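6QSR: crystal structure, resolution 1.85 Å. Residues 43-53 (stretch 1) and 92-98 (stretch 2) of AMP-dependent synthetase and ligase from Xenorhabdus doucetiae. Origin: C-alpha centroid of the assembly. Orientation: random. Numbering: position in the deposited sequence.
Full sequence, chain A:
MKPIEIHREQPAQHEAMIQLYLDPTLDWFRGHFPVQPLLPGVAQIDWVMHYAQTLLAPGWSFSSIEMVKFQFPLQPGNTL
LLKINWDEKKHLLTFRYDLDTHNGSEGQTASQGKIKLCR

Stretch 1 (43-53) AQIDWVMHYAQ
Stretch 2 (92-98) LLTFRYD

Residues 43-53 form an unbroken piece of a longer α-helix, with phi/psi near -65/-40 and i-to-i+4 hydrogen bonds such as Ala-52 N to Val-48 O at 2.9 Å. Residues 92-98 are an extended β-strand that continues later in the chain, with phi from -106° to -151° and psi from 122° to 159°. The two axes approach to 10.1 Å, their N-to-C directions 126° apart, so the strand runs obliquely back against the helix. The register pairs every fourth helical residue with every second strand residue: Gln-44 CA lies 8.2 Å from Tyr-97 CA, Val-48 CA 7.2 Å from Phe-95 CA, and Ala-52 CA 7.8 Å from Leu-93 CA.

Strand alternation sets the pattern. Leu-93, Phe-95 and Tyr-97 point their CA-to-CB bonds toward the helix and are buried; Thr-94 and Arg-96 point away and stay partly exposed, Arg-96 NE making a salt bridge to Asp-98 OD1 at 2.8 Å.

Val-48 (chi1 t) is the hub. Its CG2 sits over one face of the Phe-95 ring (chi1 p, chi2 -88°), 3.6 Å from Phe-95 CG, in a CH-pi contact, and also lies 3.8 Å from Tyr-97 CE1. Its CG1 meets Leu-93 CD2 at 3.8 Å. A compact branched side chain thus touches all three inward strand residues.

At Ala-52 the side chain is a lone methyl: CB packs 3.4 Å from CD2 of Leu-93 (chi1 t, chi2 p). Met-49 (m, m, m) points its CA-to-CB bond away, yet its SD comes within 4.3 Å of Leu-93 CD2.

Tyr-97 (chi1 m, chi2 90°) spans the other end, its OH donating a hydrogen bond to Gln-44 O at 2.7 Å. That carbonyl receives only a weak helical bond from Val-48 N, at 3.3 Å. Gln-44 (m, t, chi3 54°) lays its CG over one face of the tyrosine ring, and Trp-47 (chi1 m, chi2 -26°) brings CB within 3.5 Å of Tyr-97 OH. Together the stretches bury 408 Å²; apolar contacts line the contact and one hydrogen bond crosses it.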

ATOM      1  N   ALA A  43       2.751   3.510  -2.333  1.00 19.49           N
ATOM      2  CA  ALA A  43       3.468   4.431  -3.218  1.00 19.20           C
ATOM      3  C   ALA A  43       4.976   4.257  -3.090  1.00 17.67           C
ATOM      4  O   ALA A  43       5.700   4.324  -4.088  1.00 16.70           O
ATOM      5  CB  ALA A  43       3.072   5.872  -2.936  1.00 17.75           C
ATOM      6  N   GLN A  44       5.426   4.007  -1.861  1.00 18.83           N
ATOM      7  CA  GLN A  44       6.835   3.739  -1.568  1.00 21.45           C
ATOM      8  C   GLN A  44       7.302   2.439  -2.237  1.00 19.91           C
ATOM      9  O   GLN A  44       8.417   2.372  -2.761  1.00 19.76           O
ATOM     10  CB  GLN A  44       7.071   3.693  -0.052  1.00 24.32           C
ATOM     11  CG  GLN A  44       6.780   5.018   0.661  1.00 25.70           C
ATOM     12  CD  GLN A  44       6.858   4.898   2.175  1.00 28.40           C
ATOM     13  OE1 GLN A  44       7.861   4.442   2.719  1.00 32.17           O
ATOM     14  NE2 GLN A  44       5.794   5.310   2.864  1.00 27.84           N
ATOM     15  N   ILE A  45       6.430   1.440  -2.258  1.00 20.78           N
ATOM     16  CA  ILE A  45       6.706   0.177  -2.966  1.00 21.15           C
ATOM     17  C   ILE A  45       6.690   0.412  -4.486  1.00 21.94           C
ATOM     18  O   ILE A  45       7.564  -0.102  -5.209  1.00 20.68           O
ATOM     19  CB  ILE A  45       5.729  -0.933  -2.539  1.00 20.58           C
ATOM     20  CG1 ILE A  45       5.949  -1.270  -1.059  1.00 22.79           C
ATOM     21  CG2 ILE A  45       5.929  -2.201  -3.368  1.00 20.07           C
ATOM     22  CD1 ILE A  45       4.748  -1.870  -0.384  1.00 25.14           C
ATOM     23  N   ASP A  46       5.722   1.211  -4.945  1.00 21.00           N
ATOM     24  CA  ASP A  46       5.557   1.531  -6.367  1.00 20.00           C
ATOM     25  C   ASP A  46       6.847   2.109  -6.974  1.00 19.33           C
ATOM     26  O   ASP A  46       7.288   1.654  -8.020  1.00 18.17           O
ATOM     27  CB  ASP A  46       4.356   2.471  -6.573  1.00 20.57           C
ATOM     28  CG  ASP A  46       3.920   2.572  -8.028  1.00 22.25           C
ATOM     29  OD1 ASP A  46       3.404   1.579  -8.578  1.00 23.27           O
ATOM     30  OD2 ASP A  46       4.070   3.653  -8.622  1.00 25.77           O
ATOM     31  N   TRP A  47       7.478   3.067  -6.287  1.00 19.27           N
ATOM     32  CA  TRP A  47       8.701   3.702  -6.787  1.00 18.29           C
ATOM     33  C   TRP A  47       9.917   2.772  -6.725  1.00 17.79           C
ATOM     34  O   TRP A  47      10.727   2.752  -7.646  1.00 19.98           O
ATOM     35  CB  TRP A  47       8.991   5.008  -6.034  1.00 18.48           C
ATOM     36  CG  TRP A  47       7.846   5.975  -6.050  1.00 21.04           C
ATOM     37  CD1 TRP A  47       6.856   6.075  -6.992  1.00 22.05           C
ATOM     38  CD2 TRP A  47       7.579   6.993  -5.079  1.00 23.11           C
ATOM     39  NE1 TRP A  47       5.975   7.080  -6.651  1.00 23.73           N
ATOM     40  CE2 TRP A  47       6.401   7.665  -5.486  1.00 24.97           C
ATOM     41  CE3 TRP A  47       8.216   7.398  -3.898  1.00 23.80           C
ATOM     42  CZ2 TRP A  47       5.849   8.727  -4.752  1.00 26.35           C
ATOM     43  CZ3 TRP A  47       7.658   8.454  -3.163  1.00 25.28           C
ATOM     44  CH2 TRP A  47       6.487   9.097  -3.595  1.00 26.33           C
ATOM     45  N   VAL A  48      10.031   1.993  -5.659  1.00 16.79           N
ATOM     46  CA  VAL A  48      11.039   0.930  -5.590  1.00 17.69           C
ATOM     47  C   VAL A  48      10.961   0.047  -6.837  1.00 17.65           C
ATOM     48  O   VAL A  48      11.973  -0.196  -7.497  1.00 18.08           O
ATOM     49  CB  VAL A  48      10.930   0.107  -4.286  1.00 17.66           C
ATOM     50  CG1 VAL A  48      11.744  -1.181  -4.367  1.00 15.17           C
ATOM     51  CG2 VAL A  48      11.414   0.942  -3.110  1.00 20.22           C
ATOM     52  N   MET A  49       9.760  -0.381  -7.192  1.00 18.23           N
ATOM     53  CA  MET A  49       9.576  -1.198  -8.397  1.00 18.78           C
ATOM     54  C   MET A  49       9.915  -0.464  -9.704  1.00 19.76           C
ATOM     55  O   MET A  49      10.434  -1.090 -10.624  1.00 20.13           O
ATOM     56  CB  MET A  49       8.159  -1.761  -8.447  1.00 18.71           C
ATOM     57  CG  MET A  49       7.851  -2.718  -7.305  1.00 19.22           C
ATOM     58  SD  MET A  49       8.847  -4.223  -7.275  1.00 22.61           S
ATOM     59  CE  MET A  49       8.761  -4.712  -9.000  1.00 21.18           C
ATOM     60  N   HIS A  50       9.632   0.840  -9.783  1.00 21.26           N
ATOM     61  CA  HIS A  50       9.960   1.643 -10.974  1.00 23.88           C
ATOM     62  C   HIS A  50      11.466   1.738 -11.200  1.00 22.54           C
ATOM     63  O   HIS A  50      11.945   1.508 -12.305  1.00 21.43           O
ATOM     64  CB  HIS A  50       9.375   3.061 -10.888  1.00 27.66           C
ATOM     65  CG  HIS A  50       9.895   3.992 -11.943  1.00 32.33           C
ATOM     66  ND1 HIS A  50       9.544   3.883 -13.272  1.00 32.56           N
ATOM     67  CD2 HIS A  50      10.768   5.026 -11.870  1.00 35.30           C
ATOM     68  CE1 HIS A  50      10.164   4.821 -13.968  1.00 34.82           C
ATOM     69  NE2 HIS A  50      10.912   5.528 -13.141  1.00 35.39           N
ATOM     70  N   TYR A  51      12.200   2.099 -10.151  1.00 22.92           N
ATOM     71  CA  TYR A  51      13.654   2.195 -10.240  1.00 24.72           C
ATOM     72  C   TYR A  51      14.311   0.823 -10.394  1.00 24.92           C
ATOM     73  O   TYR A  51      15.306   0.686 -11.121  1.00 27.57           O
ATOM     74  CB  TYR A  51      14.222   2.967  -9.045  1.00 26.24           C
ATOM     75  CG  TYR A  51      13.905   4.444  -9.114  1.00 27.04           C
ATOM     76  CD1 TYR A  51      14.507   5.256 -10.077  1.00 28.52           C
ATOM     77  CD2 TYR A  51      13.003   5.035  -8.225  1.00 27.23           C
ATOM     78  CE1 TYR A  51      14.220   6.614 -10.155  1.00 29.21           C
ATOM     79  CE2 TYR A  51      12.710   6.390  -8.295  1.00 28.09           C
ATOM     80  CZ  TYR A  51      13.319   7.175  -9.262  1.00 29.50           C
ATOM     81  OH  TYR A  51      13.040   8.518  -9.336  1.00 30.59           O
ATOM     82  N   ALA A  52      13.741  -0.193  -9.750  1.00 24.66           N
ATOM     83  CA  ALA A  52      14.239  -1.572  -9.886  1.00 26.84           C
ATOM     84  C   ALA A  52      14.125  -2.075 -11.326  1.00 28.09           C
ATOM     85  O   ALA A  52      15.117  -2.491 -11.930  1.00 26.71           O
ATOM     86  CB  ALA A  52      13.495  -2.501  -8.945  1.00 26.68           C
ATOM     87  N   GLN A  53      12.909  -2.011 -11.864  1.00 29.69           N
ATOM     88  CA  GLN A  53      12.627  -2.469 -13.226  1.00 32.76           C
ATOM     89  C   GLN A  53      13.259  -1.614 -14.345  1.00 33.84           C
ATOM     90  O   GLN A  53      13.397  -2.101 -15.467  1.00 34.36           O
ATOM     91  CB  GLN A  53      11.110  -2.612 -13.433  1.00 33.16           C
ATOM     92  CG  GLN A  53      10.483  -3.693 -12.554  1.00 38.51           C
ATOM     93  CD  GLN A  53       8.986  -3.857 -12.769  1.00 42.53           C
ATOM     94  OE1 GLN A  53       8.247  -2.879 -12.872  1.00 43.99           O
ATOM     95  NE2 GLN A  53       8.530  -5.105 -12.816  1.00 43.21           N
ATOM     96  N   LEU A  92      16.332 -11.149  -5.043  1.00 21.86           N
ATOM     97  CA  LEU A  92      15.970 -10.335  -3.879  1.00 20.92           C
ATOM     98  C   LEU A  92      16.326  -8.867  -4.050  1.00 19.40           C
ATOM     99  O   LEU A  92      17.486  -8.510  -4.275  1.00 19.20           O
ATOM    100  CB  LEU A  92      16.661 -10.887  -2.631  1.00 23.88           C
ATOM    101  CG  LEU A  92      16.298 -10.296  -1.269  1.00 29.45           C
ATOM    102  CD1 LEU A  92      14.873 -10.660  -0.888  1.00 28.65           C
ATOM    103  CD2 LEU A  92      17.280 -10.773  -0.207  1.00 33.75           C
ATOM    104  N   LEU A  93      15.297  -8.034  -3.933  1.00 19.02           N
ATOM    105  CA  LEU A  93      15.396  -6.594  -3.990  1.00 20.07           C
ATOM    106  C   LEU A  93      15.170  -6.083  -2.570  1.00 21.39           C
ATOM    107  O   LEU A  93      14.141  -6.391  -1.948  1.00 21.22           O
ATOM    108  CB  LEU A  93      14.312  -6.064  -4.929  1.00 23.14           C
ATOM    109  CG  LEU A  93      14.273  -4.600  -5.333  1.00 27.29           C
ATOM    110  CD1 LEU A  93      15.477  -4.242  -6.200  1.00 31.94           C
ATOM    111  CD2 LEU A  93      12.967  -4.316  -6.075  1.00 25.48           C
ATOM    112  N   THR A  94      16.128  -5.312  -2.064  1.00 22.30           N
ATOM    113  CA  THR A  94      16.055  -4.737  -0.729  1.00 22.11           C
ATOM    114  C   THR A  94      16.074  -3.235  -0.863  1.00 20.76           C
ATOM    115  O   THR A  94      16.734  -2.700  -1.757  1.00 19.01           O
ATOM    116  CB  THR A  94      17.220  -5.217   0.148  1.00 24.27           C
ATOM    117  OG1 THR A  94      18.445  -5.028  -0.554  1.00 29.18           O
ATOM    118  CG2 THR A  94      17.079  -6.691   0.438  1.00 25.23           C
ATOM    119  N   PHE A  95      15.333  -2.558   0.011  1.00 20.13           N
ATOM    120  CA  PHE A  95      15.221  -1.094  -0.042  1.00 18.79           C
ATOM    121  C   PHE A  95      15.095  -0.460   1.330  1.00 18.94           C
ATOM    122  O   PHE A  95      14.680  -1.094   2.299  1.00 19.23           O
ATOM    123  CB  PHE A  95      14.044  -0.631  -0.921  1.00 19.17           C
ATOM    124  CG  PHE A  95      12.687  -0.887  -0.323  1.00 19.71           C
ATOM    125  CD1 PHE A  95      12.041  -2.102  -0.527  1.00 19.97           C
ATOM    126  CD2 PHE A  95      12.048   0.081   0.443  1.00 20.75           C
ATOM    127  CE1 PHE A  95      10.789  -2.348   0.021  1.00 20.17           C
ATOM    128  CE2 PHE A  95      10.790  -0.166   0.998  1.00 20.06           C
ATOM    129  CZ  PHE A  95      10.164  -1.380   0.786  1.00 20.10           C
ATOM    130  N   ARG A  96      15.417   0.825   1.372  1.00 20.43           N
ATOM    131  CA  ARG A  96      15.312   1.596   2.586  1.00 21.34           C
ATOM    132  C   ARG A  96      15.045   3.032   2.153  1.00 19.10           C
ATOM    133  O   ARG A  96      15.673   3.513   1.211  1.00 18.61           O
ATOM    134  CB  ARG A  96      16.612   1.449   3.387  1.00 26.48           C
ATOM    135  CG  ARG A  96      16.723   2.292   4.642  1.00 33.53           C
ATOM    136  CD  ARG A  96      18.086   2.104   5.299  1.00 41.00           C
ATOM    137  NE  ARG A  96      18.230   2.952   6.486  1.00 52.50           N
ATOM    138  CZ  ARG A  96      19.380   3.234   7.108  1.00 62.22           C
ATOM    139  NH1 ARG A  96      20.545   2.745   6.675  1.00 68.27           N
ATOM    140  NH2 ARG A  96      19.365   4.021   8.182  1.00 62.40           N
ATOM    141  N   TYR A  97      14.059   3.670   2.776  1.00 19.81           N
ATOM    142  CA  TYR A  97      13.819   5.100   2.604  1.00 20.26           C
ATOM    143  C   TYR A  97      14.280   5.791   3.871  1.00 20.83           C
ATOM    144  O   TYR A  97      13.820   5.445   4.957  1.00 19.02           O
ATOM    145  CB  TYR A  97      12.332   5.394   2.410  1.00 21.57           C
ATOM    146  CG  TYR A  97      11.763   5.130   1.031  1.00 21.73           C
ATOM    147  CD1 TYR A  97      11.228   3.876   0.691  1.00 21.05           C
ATOM    148  CD2 TYR A  97      11.702   6.150   0.081  1.00 22.62           C
ATOM    149  CE1 TYR A  97      10.674   3.649  -0.562  1.00 20.53           C
ATOM    150  CE2 TYR A  97      11.153   5.933  -1.177  1.00 21.68           C
ATOM    151  CZ  TYR A  97      10.636   4.689  -1.494  1.00 21.39           C
ATOM    152  OH  TYR A  97      10.099   4.503  -2.746  1.00 20.62           O
ATOM    153  N   ASP A  98      15.168   6.773   3.734  1.00 24.84           N
ATOM    154  CA  ASP A  98      15.623   7.572   4.864  1.00 28.64           C
ATOM    155  C   ASP A  98      15.151   8.998   4.661  1.00 31.07           C
ATOM    156  O   ASP A  98      15.148   9.504   3.537  1.00 25.49           O
ATOM    157  CB  ASP A  98      17.152   7.558   4.982  1.00 32.71           C
ATOM    158  CG  ASP A  98      17.708   6.219   5.452  1.00 35.94           C
ATOM    159  OD1 ASP A  98      17.010   5.456   6.155  1.00 37.72           O
ATOM    160  OD2 ASP A  98      18.880   5.932   5.126  1.00 40.45           O
TER